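Local coordinates for protein gamma-glutamyl-gamma-aminobutyrate hydrolase PuuD (PDB 6VTV) that hydrolyses the gamma-glutamyl linkage of gamma-glutamyl-gamma-aminobutyrate, releasing 4-aminobutanoate and glutamate in the last step of putrescine degradation, at residues I39-G44 / L236-F241; A106-R111 / P218-V223. One frame throughout, in Å; residues are numbered along the deposited sequence.

Overall arrangement
The two contacts lie about 17 Å apart, centre to centre, and both belong to the alpha/beta core of a class I glutamine amidotransferase-type domain. Interaction 1 joins helix 33-42 to helix 235-254, two helices far apart in sequence. Interaction 2 sets the end of helix 94-109 against strand 220-223 and the turn before it. Along the chain, interaction 2 is nested inside the loop that interaction 1 closes. Strand 220-223 leads on to helix 235-254, and the two contacts meet where Leu240 CD2 packs on Leu221 CD2. Between that strand and helix come His226 and Glu228, predicted with Cys118 to form the catalytic triad; interaction 1 comes close to it through Phe241, whereas interaction 2 lies away from it.

Interaction 1 of 2, residues I39-G44 / L236-F241; sequences IIHAGG and LSRILF
Ile39, in the last turn of helix 33-42, sends its CD1 to the edge of the Phe241 ring, meeting CD1 near the ring plane at 4.2 Å. Its CB starts away from helix 235-254, but CG1 lies beside the backbone N (chi1 -74°) and the longer branch turns back to the ring. A branched aliphatic suits this buried place, where Ile39 also touches Tyr70 and Phe244. His41 swings out with CG anti to the backbone N (chi1 -171°), carrying CE1 to 3.9 Å from Arg238 CD. The imidazole and guanidinium planes stand 73° apart, so the two do not stack; the meeting is with the methylene chain of the arginine. Ala42 CB lies 3.7 Å from both CB and O of Phe241, and its small methyl lets the CA atoms of Ala42 and Phe241 come within 5.9 Å. Gly43 is the first residue to leave helical angles, its positive phi in a Schellman motif calling for glycine. Beyond the two segments, Phe241 packs edge-to-face with Phe115, close to Glu228, predicted to be catalytic. With no hydrogen bond across, the helices hold together by apolar packing, while Arg238 NH1 makes a weak hydrogen bond to Ser232 O outside it.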
ATOM      1  N   ILE B  39     -10.851  -6.293  -5.986  1.00 24.03           N
ATOM      2  CA  ILE B  39     -10.167  -5.979  -7.239  1.00 23.57           C
ATOM      3  C   ILE B  39      -9.527  -7.234  -7.819  1.00 27.48           C
ATOM      4  O   ILE B  39      -9.614  -7.499  -9.024  1.00 28.29           O
ATOM      5  CB  ILE B  39      -9.127  -4.865  -7.017  1.00 27.27           C
ATOM      6  CG1 ILE B  39      -9.821  -3.515  -6.846  1.00 25.04           C
ATOM      7  CG2 ILE B  39      -8.145  -4.808  -8.175  1.00 29.56           C
ATOM      8  CD1 ILE B  39     -10.407  -2.963  -8.127  1.00 26.10           C
ATOM      9  N   ILE B  40      -8.877  -8.026  -6.961  1.00 28.00           N
ATOM     10  CA  ILE B  40      -8.233  -9.260  -7.405  1.00 23.89           C
ATOM     11  C   ILE B  40      -9.251 -10.184  -8.063  1.00 26.30           C
ATOM     12  O   ILE B  40      -9.030 -10.697  -9.167  1.00 27.88           O
ATOM     13  CB  ILE B  40      -7.534  -9.955  -6.222  1.00 23.64           C
ATOM     14  CG1 ILE B  40      -6.367  -9.109  -5.703  1.00 25.25           C
ATOM     15  CG2 ILE B  40      -7.061 -11.345  -6.622  1.00 25.70           C
ATOM     16  CD1 ILE B  40      -5.163  -9.107  -6.609  1.00 30.33           C
ATOM     17  N   HIS B  41     -10.384 -10.406  -7.391  1.00 26.96           N
ATOM     18  CA  HIS B  41     -11.390 -11.330  -7.907  1.00 29.66           C
ATOM     19  C   HIS B  41     -11.941 -10.876  -9.253  1.00 30.77           C
ATOM     20  O   HIS B  41     -12.341 -11.710 -10.072  1.00 33.32           O
ATOM     21  CB  HIS B  41     -12.524 -11.485  -6.892  1.00 30.80           C
ATOM     22  CG  HIS B  41     -13.499 -12.569  -7.232  1.00 38.93           C
ATOM     23  ND1 HIS B  41     -14.657 -12.331  -7.940  1.00 42.70           N
ATOM     24  CD2 HIS B  41     -13.491 -13.894  -6.955  1.00 42.50           C
ATOM     25  CE1 HIS B  41     -15.320 -13.465  -8.088  1.00 44.27           C
ATOM     26  NE2 HIS B  41     -14.634 -14.428  -7.500  1.00 44.66           N
ATOM     27  N   ALA B  42     -11.965  -9.569  -9.502  1.00 29.25           N
ATOM     28  CA  ALA B  42     -12.482  -9.027 -10.753  1.00 33.20           C
ATOM     29  C   ALA B  42     -11.436  -8.975 -11.859  1.00 34.57           C
ATOM     30  O   ALA B  42     -11.776  -8.623 -12.993  1.00 32.30           O
ATOM     31  CB  ALA B  42     -13.059  -7.628 -10.523  1.00 30.06           C
ATOM     32  N   GLY B  43     -10.183  -9.309 -11.565  1.00 29.62           N
ATOM     33  CA  GLY B  43      -9.147  -9.358 -12.574  1.00 30.24           C
ATOM     34  C   GLY B  43      -8.190  -8.188 -12.598  1.00 30.97           C
ATOM     35  O   GLY B  43      -7.473  -8.021 -13.590  1.00 31.40           O
ATOM     36  N   GLY B  44      -8.150  -7.376 -11.544  1.00 32.90           N
ATOM     37  CA  GLY B  44      -7.254  -6.244 -11.513  1.00 30.76           C
ATOM     38  C   GLY B  44      -5.945  -6.537 -10.803  1.00 28.78           C
ATOM     39  O   GLY B  44      -5.832  -7.476 -10.015  1.00 29.29           O
ATOM     40  N   LEU B 236     -24.463  -8.446  -7.325  1.00 33.64           N
ATOM     41  CA  LEU B 236     -24.434  -7.054  -7.751  1.00 35.06           C
ATOM     42  C   LEU B 236     -23.061  -6.428  -7.540  1.00 35.28           C
ATOM     43  O   LEU B 236     -22.584  -5.672  -8.393  1.00 31.92           O
ATOM     44  CB  LEU B 236     -25.505  -6.257  -7.015  1.00 41.84           C
ATOM     45  CG  LEU B 236     -25.704  -4.881  -7.640  1.00 45.49           C
ATOM     46  CD1 LEU B 236     -27.170  -4.666  -7.932  1.00 47.51           C
ATOM     47  CD2 LEU B 236     -25.165  -3.797  -6.723  1.00 41.87           C
ATOM     48  N   SER B 237     -22.417  -6.724  -6.409  1.00 31.87           N
ATOM     49  CA  SER B 237     -21.055  -6.250  -6.190  1.00 31.02           C
ATOM     50  C   SER B 237     -20.109  -6.800  -7.249  1.00 30.56           C
ATOM     51  O   SER B 237     -19.189  -6.105  -7.696  1.00 31.75           O
ATOM     52  CB  SER B 237     -20.582  -6.648  -4.793  1.00 33.78           C
ATOM     53  OG  SER B 237     -21.486  -6.196  -3.799  1.00 38.61           O
ATOM     54  N   ARG B 238     -20.329  -8.048  -7.668  1.00 27.83           N
ATOM     55  CA  ARG B 238     -19.479  -8.654  -8.687  1.00 34.79           C
ATOM     56  C   ARG B 238     -19.592  -7.913 -10.013  1.00 34.47           C
ATOM     57  O   ARG B 238     -18.587  -7.702 -10.701  1.00 33.75           O
ATOM     58  CB  ARG B 238     -19.850 -10.128  -8.858  1.00 36.51           C
ATOM     59  CG  ARG B 238     -18.664 -11.077  -8.870  1.00 44.75           C
ATOM     60  CD  ARG B 238     -19.060 -12.472  -8.401  1.00 49.66           C
ATOM     61  NE  ARG B 238     -20.314 -12.926  -8.999  1.00 51.26           N
ATOM     62  CZ  ARG B 238     -21.397 -13.261  -8.304  1.00 54.47           C
ATOM     63  NH1 ARG B 238     -21.385 -13.196  -6.978  1.00 55.00           N
ATOM     64  NH2 ARG B 238     -22.492 -13.664  -8.933  1.00 56.05           N
ATOM     65  N   ILE B 239     -20.805  -7.500 -10.383  1.00 32.91           N
ATOM     66  CA  ILE B 239     -20.998  -6.819 -11.660  1.00 30.53           C
ATOM     67  C   ILE B 239     -20.336  -5.445 -11.645  1.00 31.26           C
ATOM     68  O   ILE B 239     -19.761  -5.008 -12.650  1.00 32.58           O
ATOM     69  CB  ILE B 239     -22.500  -6.734 -11.989  1.00 34.09           C
ATOM     70  CG1 ILE B 239     -23.070  -8.138 -12.205  1.00 38.41           C
ATOM     71  CG2 ILE B 239     -22.736  -5.874 -13.221  1.00 34.15           C
ATOM     72  CD1 ILE B 239     -24.571  -8.177 -12.383  1.00 41.96           C
ATOM     73  N   LEU B 240     -20.393  -4.748 -10.507  1.00 25.78           N
ATOM     74  CA  LEU B 240     -19.797  -3.417 -10.420  1.00 26.46           C
ATOM     75  C   LEU B 240     -18.287  -3.478 -10.606  1.00 28.10           C
ATOM     76  O   LEU B 240     -17.711  -2.702 -11.379  1.00 27.18           O
ATOM     77  CB  LEU B 240     -20.143  -2.773  -9.079  1.00 27.19           C
ATOM     78  CG  LEU B 240     -21.605  -2.395  -8.858  1.00 32.93           C
ATOM     79  CD1 LEU B 240     -21.805  -1.850  -7.455  1.00 32.64           C
ATOM     80  CD2 LEU B 240     -22.052  -1.382  -9.899  1.00 33.21           C
ATOM     81  N   PHE B 241     -17.626  -4.396  -9.898  1.00 27.75           N
ATOM     82  CA  PHE B 241     -16.185  -4.546 -10.060  1.00 29.23           C
ATOM     83  C   PHE B 241     -15.843  -5.103 -11.437  1.00 32.23           C
ATOM     84  O   PHE B 241     -14.820  -4.732 -12.023  1.00 36.00           O
ATOM     85  CB  PHE B 241     -15.624  -5.436  -8.953  1.00 27.15           C
ATOM     86  CG  PHE B 241     -15.471  -4.731  -7.632  1.00 26.17           C
ATOM     87  CD1 PHE B 241     -14.402  -3.877  -7.394  1.00 24.66           C
ATOM     88  CD2 PHE B 241     -16.410  -4.914  -6.632  1.00 24.47           C
ATOM     89  CE1 PHE B 241     -14.274  -3.228  -6.177  1.00 23.76           C
ATOM     90  CE2 PHE B 241     -16.288  -4.270  -5.417  1.00 25.04           C
ATOM     91  CZ  PHE B 241     -15.220  -3.424  -5.187  1.00 24.47           C
TER

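Interaction 2 of 2, residues A106-R111 / P218-V223; sequences AALERR and PFALGV
Helix 94-109 gives way to a turn at Arg111, whose phi is positive, and there its CA lies 6.7 Å from that of Pro218, while one turn back the CA atoms of Leu108 and Ala220 are 7.8 Å apart. Pro218 brings its CG-CD end against one face of the Arg111 guanidinium: CG sits 3.2 Å above the plane of the group, displaced toward its rim, and is 3.4 Å from Arg111 NH2. Pro218 CD also lies 3.6 Å from Arg111 NH1, and the two side chains cross at about a right angle. A bend at chi3 (-23°) turns that face to Pro218, whose CH2 groups suit a flat cation with its N-H groups directed outward in its plane. In the Rossmann-like core of this amidotransferase fold, helix 94-109 leads into strand 114-117, which pairs in parallel with strand 220-223, and a second pair of side chains packs the helix against the sheet. The CB of Leu108 does not point at the strand, but with CG beside the backbone N (chi1 -70°) the CD2 branch swings in, 3.9 Å from Ala220 CB. The small methyl of Ala220 points toward the helix and leaves room for the branched leucine, which also packs on Ile114 of the neighbouring strand.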
ATOM      1  N   ALA B 106      -6.807  14.616 -12.071  1.00 29.42           N
ATOM      2  CA  ALA B 106      -5.907  14.136 -13.112  1.00 33.95           C
ATOM      3  C   ALA B 106      -6.544  13.012 -13.919  1.00 30.85           C
ATOM      4  O   ALA B 106      -6.442  12.992 -15.151  1.00 30.85           O
ATOM      5  CB  ALA B 106      -4.591  13.677 -12.489  1.00 34.27           C
ATOM      6  N   ALA B 107      -7.213  12.074 -13.246  1.00 28.63           N
ATOM      7  CA  ALA B 107      -7.828  10.958 -13.956  1.00 30.34           C
ATOM      8  C   ALA B 107      -9.019  11.406 -14.795  1.00 33.26           C
ATOM      9  O   ALA B 107      -9.334  10.770 -15.807  1.00 34.26           O
ATOM     10  CB  ALA B 107      -8.255   9.871 -12.970  1.00 30.31           C
ATOM     11  N   LEU B 108      -9.696  12.485 -14.395  1.00 32.67           N
ATOM     12  CA  LEU B 108     -10.830  12.960 -15.180  1.00 31.90           C
ATOM     13  C   LEU B 108     -10.373  13.623 -16.470  1.00 35.18           C
ATOM     14  O   LEU B 108     -11.061  13.523 -17.495  1.00 37.06           O
ATOM     15  CB  LEU B 108     -11.681  13.922 -14.352  1.00 29.70           C
ATOM     16  CG  LEU B 108     -12.466  13.295 -13.198  1.00 28.59           C
ATOM     17  CD1 LEU B 108     -13.357  14.327 -12.524  1.00 28.28           C
ATOM     18  CD2 LEU B 108     -13.287  12.110 -13.686  1.00 26.64           C
ATOM     19  N   GLU B 109      -9.220  14.291 -16.446  1.00 32.25           N
ATOM     20  CA  GLU B 109      -8.674  14.862 -17.667  1.00 37.77           C
ATOM     21  C   GLU B 109      -8.076  13.791 -18.571  1.00 36.46           C
ATOM     22  O   GLU B 109      -8.207  13.877 -19.796  1.00 39.05           O
ATOM     23  CB  GLU B 109      -7.622  15.919 -17.326  1.00 42.95           C
ATOM     24  CG  GLU B 109      -6.851  16.413 -18.529  1.00 57.26           C
ATOM     25  CD  GLU B 109      -5.922  17.553 -18.186  1.00 68.30           C
ATOM     26  OE1 GLU B 109      -6.326  18.426 -17.386  1.00 71.27           O
ATOM     27  OE2 GLU B 109      -4.797  17.587 -18.722  1.00 73.61           O
ATOM     28  N   ARG B 110      -7.427  12.783 -17.991  1.00 35.76           N
ATOM     29  CA  ARG B 110      -6.838  11.693 -18.759  1.00 35.91           C
ATOM     30  C   ARG B 110      -7.837  10.596 -19.102  1.00 40.06           C
ATOM     31  O   ARG B 110      -7.453   9.613 -19.747  1.00 36.19           O
ATOM     32  CB  ARG B 110      -5.658  11.088 -17.991  1.00 35.10           C
ATOM     33  CG  ARG B 110      -4.604  12.102 -17.585  1.00 40.17           C
ATOM     34  CD  ARG B 110      -3.366  11.431 -17.021  1.00 42.69           C
ATOM     35  NE  ARG B 110      -2.308  12.400 -16.752  1.00 45.49           N
ATOM     36  CZ  ARG B 110      -1.027  12.201 -17.040  1.00 47.76           C
ATOM     37  NH1 ARG B 110      -0.643  11.066 -17.608  1.00 44.34           N
ATOM     38  NH2 ARG B 110      -0.128  13.136 -16.762  1.00 53.91           N
ATOM     39  N   ARG B 111      -9.097  10.738 -18.681  1.00 33.70           N
ATOM     40  CA  ARG B 111     -10.150   9.755 -18.951  1.00 35.28           C
ATOM     41  C   ARG B 111      -9.767   8.370 -18.427  1.00 33.83           C
ATOM     42  O   ARG B 111     -10.090   7.344 -19.030  1.00 33.04           O
ATOM     43  CB  ARG B 111     -10.497   9.713 -20.442  1.00 40.64           C
ATOM     44  CG  ARG B 111     -10.588  11.099 -21.069  1.00 46.07           C
ATOM     45  CD  ARG B 111     -11.422  11.137 -22.345  1.00 52.51           C
ATOM     46  NE  ARG B 111     -11.519   9.841 -23.009  1.00 56.69           N
ATOM     47  CZ  ARG B 111     -12.657   9.311 -23.443  1.00 55.17           C
ATOM     48  NH1 ARG B 111     -13.800   9.966 -23.284  1.00 54.48           N
ATOM     49  NH2 ARG B 111     -12.656   8.125 -24.038  1.00 54.87           N
ATOM     50  N   PRO B 218     -15.628   8.099 -19.645  1.00 36.33           N
ATOM     51  CA  PRO B 218     -15.988   6.706 -19.970  1.00 34.41           C
ATOM     52  C   PRO B 218     -16.484   5.908 -18.778  1.00 31.95           C
ATOM     53  O   PRO B 218     -17.457   5.155 -18.908  1.00 35.64           O
ATOM     54  CB  PRO B 218     -14.679   6.131 -20.530  1.00 36.06           C
ATOM     55  CG  PRO B 218     -13.924   7.312 -21.019  1.00 39.23           C
ATOM     56  CD  PRO B 218     -14.265   8.437 -20.089  1.00 37.70           C
ATOM     57  N   PHE B 219     -15.852   6.056 -17.613  1.00 29.66           N
ATOM     58  CA  PHE B 219     -16.247   5.280 -16.435  1.00 29.70           C
ATOM     59  C   PHE B 219     -15.628   5.946 -15.203  1.00 29.01           C
ATOM     60  O   PHE B 219     -14.495   5.643 -14.830  1.00 27.52           O
ATOM     61  CB  PHE B 219     -15.818   3.831 -16.553  1.00 31.04           C
ATOM     62  CG  PHE B 219     -16.429   2.928 -15.517  1.00 31.67           C
ATOM     63  CD1 PHE B 219     -15.893   2.848 -14.242  1.00 22.94           C
ATOM     64  CD2 PHE B 219     -17.537   2.156 -15.822  1.00 32.82           C
ATOM     65  CE1 PHE B 219     -16.453   2.019 -13.289  1.00 25.54           C
ATOM     66  CE2 PHE B 219     -18.101   1.324 -14.873  1.00 31.96           C
ATOM     67  CZ  PHE B 219     -17.557   1.256 -13.605  1.00 26.61           C
ATOM     68  N   ALA B 220     -16.391   6.840 -14.578  1.00 29.48           N
ATOM     69  CA  ALA B 220     -16.003   7.469 -13.315  1.00 28.68           C
ATOM     70  C   ALA B 220     -17.201   7.321 -12.382  1.00 29.39           C
ATOM     71  O   ALA B 220     -18.037   8.220 -12.288  1.00 29.33           O
ATOM     72  CB  ALA B 220     -15.601   8.925 -13.514  1.00 27.96           C
ATOM     73  N   LEU B 221     -17.275   6.182 -11.699  1.00 25.36           N
ATOM     74  CA  LEU B 221     -18.443   5.796 -10.923  1.00 23.62           C
ATOM     75  C   LEU B 221     -18.132   5.815  -9.433  1.00 24.04           C
ATOM     76  O   LEU B 221     -17.061   5.374  -9.004  1.00 20.19           O
ATOM     77  CB  LEU B 221     -18.925   4.401 -11.333  1.00 28.14           C
ATOM     78  CG  LEU B 221     -20.019   3.757 -10.480  1.00 27.45           C
ATOM     79  CD1 LEU B 221     -21.342   4.487 -10.660  1.00 26.08           C
ATOM     80  CD2 LEU B 221     -20.161   2.281 -10.817  1.00 29.80           C
ATOM     81  N   GLY B 222     -19.071   6.324  -8.653  1.00 23.22           N
ATOM     82  CA  GLY B 222     -18.978   6.257  -7.204  1.00 24.20           C
ATOM     83  C   GLY B 222     -20.252   5.693  -6.615  1.00 27.39           C
ATOM     84  O   GLY B 222     -21.347   5.958  -7.110  1.00 25.85           O
ATOM     85  N   VAL B 223     -20.096   4.892  -5.563  1.00 24.28           N
ATOM     86  CA  VAL B 223     -21.227   4.340  -4.829  1.00 22.43           C
ATOM     87  C   VAL B 223     -21.032   4.639  -3.350  1.00 22.96           C
ATOM     88  O   VAL B 223     -19.905   4.681  -2.846  1.00 20.91           O
ATOM     89  CB  VAL B 223     -21.408   2.821  -5.068  1.00 24.00           C
ATOM     90  CG1 VAL B 223     -21.581   2.531  -6.552  1.00 23.88           C
ATOM     91  CG2 VAL B 223     -20.234   2.035  -4.504  1.00 23.30           C
TER